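PDB 3IC8: GST N-terminal domain-containing protein, which is of unknown function but has the glutathione S-transferase architecture, with a thioredoxin-like N-terminal domain and a helical C-terminal domain, and may bind glutathione. Local coordinates for residues Lys17-Leu22 against Val27-Val32. Sequence-based numbering, arbitrary orientation.
Sequences KARLML and VNWRSV
Leu22 packs against Trp29 and Val27 where helix 16-25 leads through a short connection into strand 28-33, within the first beta-alpha-beta unit of the thioredoxin-like N-terminal domain of this glutathione S-transferase-like fold. Followed outward, the leucine meets the indole almost from its root: CB of Leu22 lies 3.7 Å from NE1 of Trp29. With CG anti to the carbonyl carbon, beside the backbone N (chi1 -68°), the branch is directed at the strand, and its two methyls diverge to different partners. CD1 of Leu22 reaches over the indole face, 3.5 Å from the centroid of the five-membered ring and only 14° off its normal, a CH-pi contact whose shortest approach is 3.4 Å to CD2 of Trp29. The other methyl, CD2 of Leu22, packs against CG2 of Val27 at 3.8 Å, tying the residue just before the strand to the helix.

Trp29 presents this face with CG lodged between its backbone N and carbonyl carbon (chi1 53°), while its NE1 gives a hydrogen bond to His220 O. Farther along the indole, the aliphatic part of Arg19 comes in obliquely, its CG 4.1 Å from CH2 of Trp29. The guanidinium end turns to other partners, hydrogen-bonding to the carbonyls of Ser12 and Tyr9 and forming a salt bridge with Glu16. No hydrogen bond links the two segments; CG2 of Val27 sits 3.4 Å from the backbone O of Leu22.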
ATOM      1  N   LYS A  17       5.361  20.506   5.260  1.00 23.45           N
ATOM      2  CA  LYS A  17       4.915  20.866   3.952  1.00 23.46           C
ATOM      3  C   LYS A  17       6.102  21.058   3.033  1.00 22.98           C
ATOM      4  O   LYS A  17       6.082  20.586   1.952  1.00 23.56           O
ATOM      5  CB  LYS A  17       4.037  22.112   4.001  1.00 23.30           C
ATOM      6  CG  LYS A  17       3.884  22.833   2.690  1.00 24.75           C
ATOM      7  CD  LYS A  17       2.591  23.558   2.554  1.00 27.19           C
ATOM      8  CE  LYS A  17       2.696  25.001   2.943  1.00 28.11           C
ATOM      9  NZ  LYS A  17       2.243  25.882   1.884  1.00 30.93           N
ATOM     10  N   ALA A  18       7.142  21.719   3.480  1.00 22.51           N
ATOM     11  CA  ALA A  18       8.312  21.961   2.657  1.00 22.86           C
ATOM     12  C   ALA A  18       9.037  20.708   2.230  1.00 22.95           C
ATOM     13  O   ALA A  18       9.537  20.632   1.154  1.00 23.56           O
ATOM     14  CB  ALA A  18       9.228  22.850   3.344  1.00 22.76           C
ATOM     15  N   ARG A  19       9.094  19.741   3.117  1.00 22.70           N
ATOM     16  CA  ARG A  19       9.663  18.457   2.855  1.00 23.00           C
ATOM     17  C   ARG A  19       8.908  17.687   1.779  1.00 22.73           C
ATOM     18  O   ARG A  19       9.490  17.034   0.960  1.00 22.62           O
ATOM     19  CB  ARG A  19       9.654  17.687   4.161  1.00 22.87           C
ATOM     20  CG  ARG A  19      10.984  17.343   4.679  1.00 23.91           C
ATOM     21  CD  ARG A  19      11.241  17.719   6.114  1.00 24.09           C
ATOM     22  NE  ARG A  19      10.147  17.498   7.040  1.00 25.89           N
ATOM     23  CZ  ARG A  19      10.080  18.037   8.243  1.00 25.27           C
ATOM     24  NH1 ARG A  19      11.023  18.814   8.674  1.00 26.47           N
ATOM     25  NH2 ARG A  19       9.065  17.816   9.011  1.00 23.91           N
ATOM     26  N   LEU A  20       7.594  17.747   1.830  1.00 22.00           N
ATOM     27  CA  LEU A  20       6.745  17.154   0.828  1.00 21.37           C
ATOM     28  C   LEU A  20       6.945  17.831  -0.486  1.00 21.20           C
ATOM     29  O   LEU A  20       6.883  17.218  -1.498  1.00 22.20           O
ATOM     30  CB  LEU A  20       5.285  17.141   1.239  1.00 20.86           C
ATOM     31  CG  LEU A  20       4.972  16.251   2.418  1.00 21.13           C
ATOM     32  CD1 LEU A  20       3.705  16.608   3.071  1.00 19.19           C
ATOM     33  CD2 LEU A  20       5.010  14.821   2.098  1.00 19.42           C
HETATM   34  N   MSE A  21       7.176  19.121  -0.448  1.00 21.03           N
HETATM   35  CA  MSE A  21       7.381  19.885  -1.642  1.00 20.84           C
HETATM   36  C   MSE A  21       8.624  19.391  -2.331  1.00 21.21           C
HETATM   37  O   MSE A  21       8.663  19.252  -3.516  1.00 21.90           O
HETATM   38  CB  MSE A  21       7.488  21.363  -1.325  1.00 20.00           C
HETATM   39  CG  MSE A  21       6.184  22.093  -1.163  1.00 20.00           C
HETATM   40 SE   MSE A  21       6.269  23.773  -0.275  1.00 20.00          SE
HETATM   41  CE  MSE A  21       7.281  24.755  -1.464  1.00 20.00           C
ATOM     42  N   LEU A  22       9.641  19.106  -1.557  1.00 21.16           N
ATOM     43  CA  LEU A  22      10.830  18.518  -2.095  1.00 20.83           C
ATOM     44  C   LEU A  22      10.581  17.146  -2.661  1.00 20.73           C
ATOM     45  O   LEU A  22      11.154  16.788  -3.629  1.00 21.06           O
ATOM     46  CB  LEU A  22      11.963  18.548  -1.090  1.00 20.83           C
ATOM     47  CG  LEU A  22      12.445  19.957  -0.810  1.00 19.74           C
ATOM     48  CD1 LEU A  22      13.317  20.023   0.371  1.00 18.51           C
ATOM     49  CD2 LEU A  22      13.121  20.523  -1.940  1.00 15.27           C
ATOM     50  N   VAL A  27      13.782  15.993  -6.157  1.00 28.60           N
ATOM     51  CA  VAL A  27      15.040  16.662  -6.221  1.00 28.77           C
ATOM     52  C   VAL A  27      15.872  16.164  -5.085  1.00 29.12           C
ATOM     53  O   VAL A  27      15.366  15.654  -4.147  1.00 29.58           O
ATOM     54  CB  VAL A  27      14.858  18.152  -6.046  1.00 29.41           C
ATOM     55  CG1 VAL A  27      14.595  18.802  -7.344  1.00 28.02           C
ATOM     56  CG2 VAL A  27      13.748  18.424  -5.097  1.00 28.65           C
ATOM     57  N   ASN A  28      17.167  16.315  -5.196  1.00 28.81           N
ATOM     58  CA  ASN A  28      18.051  15.932  -4.150  1.00 28.84           C
ATOM     59  C   ASN A  28      18.433  17.186  -3.425  1.00 28.39           C
ATOM     60  O   ASN A  28      18.697  18.180  -4.029  1.00 28.53           O
ATOM     61  CB  ASN A  28      19.266  15.245  -4.732  1.00 29.15           C
ATOM     62  CG  ASN A  28      18.975  13.852  -5.186  1.00 30.95           C
ATOM     63  OD1 ASN A  28      19.479  12.905  -4.642  1.00 33.64           O
ATOM     64  ND2 ASN A  28      18.157  13.723  -6.193  1.00 33.02           N
ATOM     65  N   TRP A  29      18.419  17.147  -2.113  1.00 27.54           N
ATOM     66  CA  TRP A  29      18.648  18.333  -1.339  1.00 26.82           C
ATOM     67  C   TRP A  29      19.507  18.084  -0.121  1.00 26.27           C
ATOM     68  O   TRP A  29      19.625  16.996   0.340  1.00 25.67           O
ATOM     69  CB  TRP A  29      17.318  19.001  -0.962  1.00 26.38           C
ATOM     70  CG  TRP A  29      16.345  18.119  -0.292  1.00 27.63           C
ATOM     71  CD1 TRP A  29      15.614  17.171  -0.860  1.00 28.35           C
ATOM     72  CD2 TRP A  29      16.011  18.106   1.091  1.00 28.04           C
ATOM     73  NE1 TRP A  29      14.838  16.557   0.055  1.00 28.36           N
ATOM     74  CE2 TRP A  29      15.061  17.121   1.269  1.00 28.34           C
ATOM     75  CE3 TRP A  29      16.433  18.834   2.195  1.00 27.10           C
ATOM     76  CZ2 TRP A  29      14.518  16.843   2.488  1.00 27.02           C
ATOM     77  CZ3 TRP A  29      15.893  18.558   3.394  1.00 26.60           C
ATOM     78  CH2 TRP A  29      14.950  17.574   3.540  1.00 27.40           C
ATOM     79  N   ARG A  30      20.083  19.140   0.401  1.00 25.85           N
ATOM     80  CA  ARG A  30      20.870  19.047   1.582  1.00 25.82           C
ATOM     81  C   ARG A  30      20.037  19.451   2.767  1.00 25.65           C
ATOM     82  O   ARG A  30      19.308  20.377   2.688  1.00 26.49           O
ATOM     83  CB  ARG A  30      22.076  19.956   1.462  1.00 25.42           C
ATOM     84  CG  ARG A  30      22.906  19.733   0.253  1.00 24.77           C
ATOM     85  CD  ARG A  30      23.273  18.293   0.088  1.00 25.53           C
ATOM     86  NE  ARG A  30      24.087  17.807   1.181  1.00 24.38           N
ATOM     87  CZ  ARG A  30      25.374  18.047   1.295  1.00 25.55           C
ATOM     88  NH1 ARG A  30      25.996  18.754   0.399  1.00 25.91           N
ATOM     89  NH2 ARG A  30      26.041  17.581   2.302  1.00 27.05           N
ATOM     90  N   SER A  31      20.172  18.754   3.871  1.00 25.57           N
ATOM     91  CA  SER A  31      19.411  19.078   5.045  1.00 25.38           C
ATOM     92  C   SER A  31      20.259  19.724   6.102  1.00 25.36           C
ATOM     93  O   SER A  31      21.189  19.149   6.579  1.00 25.60           O
ATOM     94  CB  SER A  31      18.825  17.820   5.618  1.00 24.85           C
ATOM     95  OG  SER A  31      18.008  18.118   6.697  1.00 26.02           O
ATOM     96  N   VAL A  32      19.911  20.932   6.485  1.00 25.73           N
ATOM     97  CA  VAL A  32      20.615  21.591   7.545  1.00 25.79           C
ATOM     98  C   VAL A  32      19.692  21.606   8.713  1.00 26.17           C
ATOM     99  O   VAL A  32      18.619  22.112   8.628  1.00 25.46           O
ATOM    100  CB  VAL A  32      20.967  23.032   7.207  1.00 25.86           C
ATOM    101  CG1 VAL A  32      21.613  23.680   8.351  1.00 24.31           C
ATOM    102  CG2 VAL A  32      21.863  23.090   6.068  1.00 26.04           C
TER